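Local coordinates for protein probable RNA polymerase sigma-D factor (Mycobacterium tuberculosis, PDB 3VFZ) that probably directs RNA polymerase to specific promoters as an ECF sigma factor, this fragment being its domain 4, which binds the -35 promoter element, at residues S49-A54 and S59-V64; A34-I39 and H69-R74. One frame throughout, in Å; residues are numbered along the deposited sequence.

How the contacts relate
Contact 1 (49-54 with 59-64) closes the turn of the probable helix-turn-helix, while contact 2 (34-39 with 69-74) sets the preceding helix across the same long helix, 61-80, farther along its length. The two centres lie about 13 Å apart, contact 2 about 4 Å from the centre of the chain and contact 1 about 12 Å out. Ile-39 joins them: its CG2 is 4.0 Å from CG1 of Val-64, and its CG1 is 4.0 Å from CG2 of Thr-53. In sequence, contact 1 falls wholly between the two segments of contact 2, and through Ile-39 the probable DNA-binding unit is linked to helix 34-46.

Contact 1. Residues S49-A54 and S59-V64; sequences SAEETA and STTGAV
Ala-54 accepts a bond from the loop residue Ser-59 with its carbonyl, while its methyl group meets Thr-60, Thr-61 and Val-64. The backbone N of Ser-59 donates to O of Ala-54 over 2.9 Å, nearly straight at 171°, tying helix 50-57 to the residues that lead into the next helix.

Van der Waals contacts lie beside this bond. CB of Ala-54 rests on the backbone of Thr-60, 3.5 Å from its C, and makes an apolar pair with CG2 of Val-64 at 3.7 Å. The methyl group of Thr-53 meets both branches of that valine, its CG2 lying 4.0 Å from CG1 of Val-64. CB of Ala-50 touches CG2 of Thr-61 at 3.9 Å.

Capping bonds define both helix starts. Ser-49 and Glu-52 form a capping box, and OG1 of Thr-60 accepts from N of Ala-63 at 3.1 Å. With OG1 of Thr-53 beside its backbone N and bound to O of Ser-49 (chi1 -69°), CG2 stands anti to that N and faces Val-64.

One backbone bond and methyl packing thus join the two helices of this probable DNA-binding helix-turn-helix, while the side-chain hydrogen bonds of Ser-49, Glu-52 and Thr-60 serve helix starts within their own segments.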
loop_
_atom_site.group_PDB
_atom_site.type_symbol
_atom_site.label_atom_id
_atom_site.label_comp_id
_atom_site.label_asym_id
_atom_site.label_seq_id
_atom_site.Cartn_x
_atom_site.Cartn_y
_atom_site.Cartn_z
ATOM N N SER A 49 -9.875 -7.288 2.328
ATOM C CA SER A 49 -9.392 -8.188 1.298
ATOM C C SER A 49 -9.089 -7.359 0.065
ATOM O O SER A 49 -9.415 -6.172 0.010
ATOM C CB SER A 49 -10.466 -9.216 0.948
ATOM O OG SER A 49 -11.551 -8.579 0.295
ATOM N N ALA A 50 -8.481 -7.987 -0.937
ATOM C CA ALA A 50 -8.182 -7.289 -2.175
ATOM C C ALA A 50 -9.475 -6.802 -2.823
ATOM O O ALA A 50 -9.517 -5.705 -3.384
ATOM C CB ALA A 50 -7.402 -8.187 -3.121
ATOM N N GLU A 51 -10.528 -7.614 -2.730
ATOM C CA GLU A 51 -11.804 -7.289 -3.358
ATOM C C GLU A 51 -12.489 -6.132 -2.643
ATOM O O GLU A 51 -13.042 -5.228 -3.278
ATOM C CB GLU A 51 -12.729 -8.511 -3.374
ATOM C CG GLU A 51 -12.078 -9.794 -3.887
ATOM C CD GLU A 51 -11.407 -10.605 -2.782
ATOM O OE1 GLU A 51 -10.162 -10.737 -2.801
ATOM O OE2 GLU A 51 -12.130 -11.120 -1.898
ATOM N N GLU A 52 -12.459 -6.172 -1.314
ATOM C CA GLU A 52 -13.066 -5.124 -0.503
ATOM C C GLU A 52 -12.324 -3.806 -0.682
ATOM O O GLU A 52 -12.932 -2.731 -0.700
ATOM C CB GLU A 52 -13.084 -5.537 0.972
ATOM C CG GLU A 52 -13.960 -6.755 1.254
ATOM C CD GLU A 52 -13.899 -7.201 2.700
ATOM O OE1 GLU A 52 -12.779 -7.303 3.243
ATOM O OE2 GLU A 52 -14.971 -7.442 3.294
ATOM N N THR A 53 -11.003 -3.897 -0.827
ATOM C CA THR A 53 -10.174 -2.723 -1.046
ATOM C C THR A 53 -10.502 -2.072 -2.387
ATOM O O THR A 53 -10.683 -0.856 -2.468
ATOM C CB THR A 53 -8.681 -3.091 -0.999
ATOM O OG1 THR A 53 -8.333 -3.450 0.341
ATOM C CG2 THR A 53 -7.830 -1.919 -1.424
ATOM N N ALA A 54 -10.586 -2.882 -3.437
ATOM C CA ALA A 54 -10.948 -2.372 -4.754
ATOM C C ALA A 54 -12.317 -1.685 -4.711
ATOM O O ALA A 54 -12.506 -0.623 -5.305
ATOM C CB ALA A 54 -10.946 -3.492 -5.791
ATOM N N SER A 59 -11.523 0.807 -7.655
ATOM C CA SER A 59 -10.619 0.201 -8.636
ATOM C C SER A 59 -11.091 -1.198 -8.982
ATOM O O SER A 59 -12.161 -1.625 -8.555
ATOM C CB SER A 59 -9.189 0.107 -8.089
ATOM O OG SER A 59 -8.501 1.340 -8.201
ATOM N N THR A 60 -10.285 -1.917 -9.756
ATOM C CA THR A 60 -10.504 -3.337 -9.944
ATOM C C THR A 60 -9.596 -4.085 -8.986
ATOM O O THR A 60 -8.625 -3.525 -8.480
ATOM C CB THR A 60 -10.186 -3.783 -11.383
ATOM O OG1 THR A 60 -8.887 -3.313 -11.757
ATOM C CG2 THR A 60 -11.217 -3.228 -12.357
ATOM N N THR A 61 -9.908 -5.348 -8.736
ATOM C CA THR A 61 -9.056 -6.179 -7.901
ATOM C C THR A 61 -7.683 -6.332 -8.562
ATOM O O THR A 61 -6.645 -6.300 -7.896
ATOM C CB THR A 61 -9.688 -7.558 -7.688
ATOM O OG1 THR A 61 -11.008 -7.396 -7.159
ATOM C CG2 THR A 61 -8.862 -8.382 -6.723
ATOM N N GLY A 62 -7.688 -6.484 -9.882
ATOM C CA GLY A 62 -6.458 -6.550 -10.653
ATOM C C GLY A 62 -5.600 -5.316 -10.462
ATOM O O GLY A 62 -4.391 -5.423 -10.290
ATOM N N ALA A 63 -6.218 -4.137 -10.486
ATOM C CA ALA A 63 -5.470 -2.903 -10.276
ATOM C C ALA A 63 -4.897 -2.852 -8.850
ATOM O O ALA A 63 -3.778 -2.399 -8.641
ATOM C CB ALA A 63 -6.351 -1.688 -10.549
ATOM N N VAL A 64 -5.662 -3.328 -7.877
ATOM C CA VAL A 64 -5.190 -3.346 -6.490
ATOM C C VAL A 64 -3.989 -4.292 -6.359
ATOM O O VAL A 64 -2.991 -3.946 -5.744
ATOM C CB VAL A 64 -6.317 -3.730 -5.508
ATOM C CG1 VAL A 64 -5.739 -4.077 -4.132
ATOM C CG2 VAL A 64 -7.342 -2.589 -5.384
#

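Contact 2. Residues A34-I39 and H69-R74; sequences AKQREI and HRALQR
Gln-36 lays its side chain against Ala-71, and every contact across the segments runs through this glutamine. Its CG is anti to the carbonyl carbon (chi1 -69°) and the chain runs extended beyond CG, which delivers the terminal amide to the surface of helix 61-80. There OE1 of Gln-36 comes within 3.4 Å of CA of Ala-71; it is also 3.5 Å from N of Ala-71, but this is not a hydrogen bond, and none crosses between the segments. The stem of the glutamine packs too, CB of Gln-36 lying 4.0 Å from CB of Ala-71. The small methyl group lets a long polar side chain approach the helix backbone closely, and both residues are buried.

The flanks are looser and more exposed. On one, NE2 of Gln-36 is 3.7 Å from CB of Arg-70, whose chain then extends away, carrying its guanidinium group off from the glutamine. On the other, CD of Arg-74 lies 3.9 Å from OE1 of Gln-36; this arginine bends at chi3 and also touches Ile-31 and Leu-32 in the loop before helix 34-46. Both arginines therefore contribute aliphatic carbons to the contact.

The two helix segments run almost at right angles, crossing at -95° with their axes 9.8 Å apart at closest approach. Ile-39 continues the packing against Ala-67 and Gln-68 of helix 61-80, and Glu-38 touches Val-57 of helix 50-57.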
loop_
_atom_site.group_PDB
_atom_site.type_symbol
_atom_site.label_atom_id
_atom_site.label_comp_id
_atom_site.label_asym_id
_atom_site.label_seq_id
_atom_site.Cartn_x
_atom_site.Cartn_y
_atom_site.Cartn_z
ATOM N N ALA A 34 -0.109 8.255 -3.389
ATOM C CA ALA A 34 -1.221 8.237 -2.460
ATOM C C ALA A 34 -2.039 6.947 -2.542
ATOM O O ALA A 34 -2.416 6.377 -1.521
ATOM C CB ALA A 34 -2.126 9.460 -2.704
ATOM N N LYS A 35 -2.313 6.493 -3.759
ATOM C CA LYS A 35 -3.198 5.350 -3.964
ATOM C C LYS A 35 -2.612 4.073 -3.375
ATOM O O LYS A 35 -3.331 3.233 -2.846
ATOM C CB LYS A 35 -3.473 5.159 -5.458
ATOM C CG LYS A 35 -4.205 3.875 -5.792
ATOM C CD LYS A 35 -5.307 4.121 -6.805
ATOM C CE LYS A 35 -6.326 5.104 -6.255
ATOM N NZ LYS A 35 -7.417 5.406 -7.225
ATOM N N GLN A 36 -1.299 3.941 -3.480
ATOM C CA GLN A 36 -0.612 2.779 -2.951
ATOM C C GLN A 36 -0.573 2.832 -1.422
ATOM O O GLN A 36 -0.703 1.806 -0.765
ATOM C CB GLN A 36 0.797 2.670 -3.549
ATOM C CG GLN A 36 0.802 2.323 -5.043
ATOM C CD GLN A 36 2.202 2.314 -5.650
ATOM O OE1 GLN A 36 3.201 2.262 -4.939
ATOM N NE2 GLN A 36 2.273 2.371 -6.973
ATOM N N ARG A 37 -0.405 4.021 -0.849
ATOM C CA ARG A 37 -0.428 4.151 0.610
ATOM C C ARG A 37 -1.780 3.710 1.130
ATOM O O ARG A 37 -1.886 2.943 2.087
ATOM C CB ARG A 37 -0.183 5.597 1.038
ATOM C CG ARG A 37 1.215 6.099 0.774
ATOM C CD ARG A 37 1.281 7.624 0.858
ATOM N NE ARG A 37 0.952 8.119 2.194
ATOM C CZ ARG A 37 0.901 9.411 2.514
ATOM N NH1 ARG A 37 1.150 10.329 1.586
ATOM N NH2 ARG A 37 0.597 9.790 3.752
ATOM N N GLU A 38 -2.818 4.217 0.478
ATOM C CA GLU A 38 -4.182 3.919 0.834
ATOM C C GLU A 38 -4.447 2.420 0.770
ATOM O O GLU A 38 -5.030 1.834 1.683
ATOM C CB GLU A 38 -5.092 4.668 -0.141
ATOM C CG GLU A 38 -6.521 4.250 -0.115
ATOM C CD GLU A 38 -7.333 5.043 -1.115
ATOM O OE1 GLU A 38 -6.878 5.189 -2.276
ATOM O OE2 GLU A 38 -8.409 5.533 -0.727
ATOM N N ILE A 39 -4.003 1.789 -0.314
ATOM C CA ILE A 39 -4.191 0.344 -0.485
ATOM C C ILE A 39 -3.489 -0.465 0.607
ATOM O O ILE A 39 -4.077 -1.375 1.197
ATOM C CB ILE A 39 -3.749 -0.116 -1.912
ATOM C CG1 ILE A 39 -4.840 0.269 -2.906
ATOM C CG2 ILE A 39 -3.496 -1.606 -1.954
ATOM C CD1 ILE A 39 -4.397 0.176 -4.370
ATOM N N HIS A 69 1.965 -4.861 -5.727
ATOM C CA HIS A 69 3.273 -5.266 -6.245
ATOM C C HIS A 69 4.205 -4.068 -6.395
ATOM O O HIS A 69 5.353 -4.105 -5.944
ATOM C CB HIS A 69 3.127 -6.004 -7.578
ATOM C CG HIS A 69 2.631 -7.409 -7.437
ATOM N ND1 HIS A 69 3.330 -8.379 -6.749
ATOM C CD2 HIS A 69 1.513 -8.012 -7.907
ATOM C CE1 HIS A 69 2.660 -9.517 -6.794
ATOM N NE2 HIS A 69 1.553 -9.322 -7.490
ATOM N N ARG A 70 3.719 -3.000 -7.021
ATOM C CA ARG A 70 4.548 -1.811 -7.215
ATOM C C ARG A 70 4.963 -1.208 -5.870
ATOM O O ARG A 70 6.102 -0.767 -5.695
ATOM C CB ARG A 70 3.807 -0.771 -8.050
ATOM C CG ARG A 70 3.506 -1.266 -9.466
ATOM C CD ARG A 70 3.239 -0.139 -10.430
ATOM N NE ARG A 70 2.797 -0.633 -11.737
ATOM C CZ ARG A 70 3.528 -1.401 -12.545
ATOM N NH1 ARG A 70 4.748 -1.784 -12.190
ATOM N NH2 ARG A 70 3.031 -1.793 -13.712
ATOM N N ALA A 71 4.031 -1.189 -4.924
ATOM C CA ALA A 71 4.319 -0.643 -3.594
ATOM C C ALA A 71 5.382 -1.430 -2.839
ATOM O O ALA A 71 6.305 -0.853 -2.274
ATOM C CB ALA A 71 3.047 -0.554 -2.757
ATOM N N LEU A 72 5.242 -2.749 -2.788
ATOM C CA LEU A 72 6.198 -3.540 -2.018
ATOM C C LEU A 72 7.602 -3.422 -2.604
ATOM O O LEU A 72 8.597 -3.444 -1.872
ATOM C CB LEU A 72 5.769 -5.001 -1.942
ATOM C CG LEU A 72 4.448 -5.252 -1.219
ATOM C CD1 LEU A 72 4.367 -6.694 -0.783
ATOM C CD2 LEU A 72 4.304 -4.331 -0.024
ATOM N N GLN A 73 7.675 -3.288 -3.923
ATOM C CA GLN A 73 8.963 -3.156 -4.586
ATOM C C GLN A 73 9.647 -1.835 -4.225
ATOM O O GLN A 73 10.851 -1.818 -3.949
ATOM C CB GLN A 73 8.822 -3.297 -6.106
ATOM C CG GLN A 73 10.150 -3.261 -6.845
ATOM C CD GLN A 73 11.076 -4.383 -6.411
ATOM O OE1 GLN A 73 12.118 -4.147 -5.793
ATOM N NE2 GLN A 73 10.694 -5.613 -6.726
ATOM N N ARG A 74 8.892 -0.738 -4.229
ATOM C CA ARG A 74 9.431 0.564 -3.833
ATOM C C ARG A 74 9.849 0.524 -2.366
ATOM O O ARG A 74 10.918 1.008 -2.004
ATOM C CB ARG A 74 8.402 1.693 -4.036
ATOM C CG ARG A 74 8.139 2.097 -5.476
ATOM C CD ARG A 74 6.953 3.076 -5.532
ATOM N NE ARG A 74 7.247 4.327 -6.235
ATOM C CZ ARG A 74 8.083 5.268 -5.796
ATOM N NH1 ARG A 74 8.745 5.105 -4.657
ATOM N NH2 ARG A 74 8.273 6.371 -6.510
#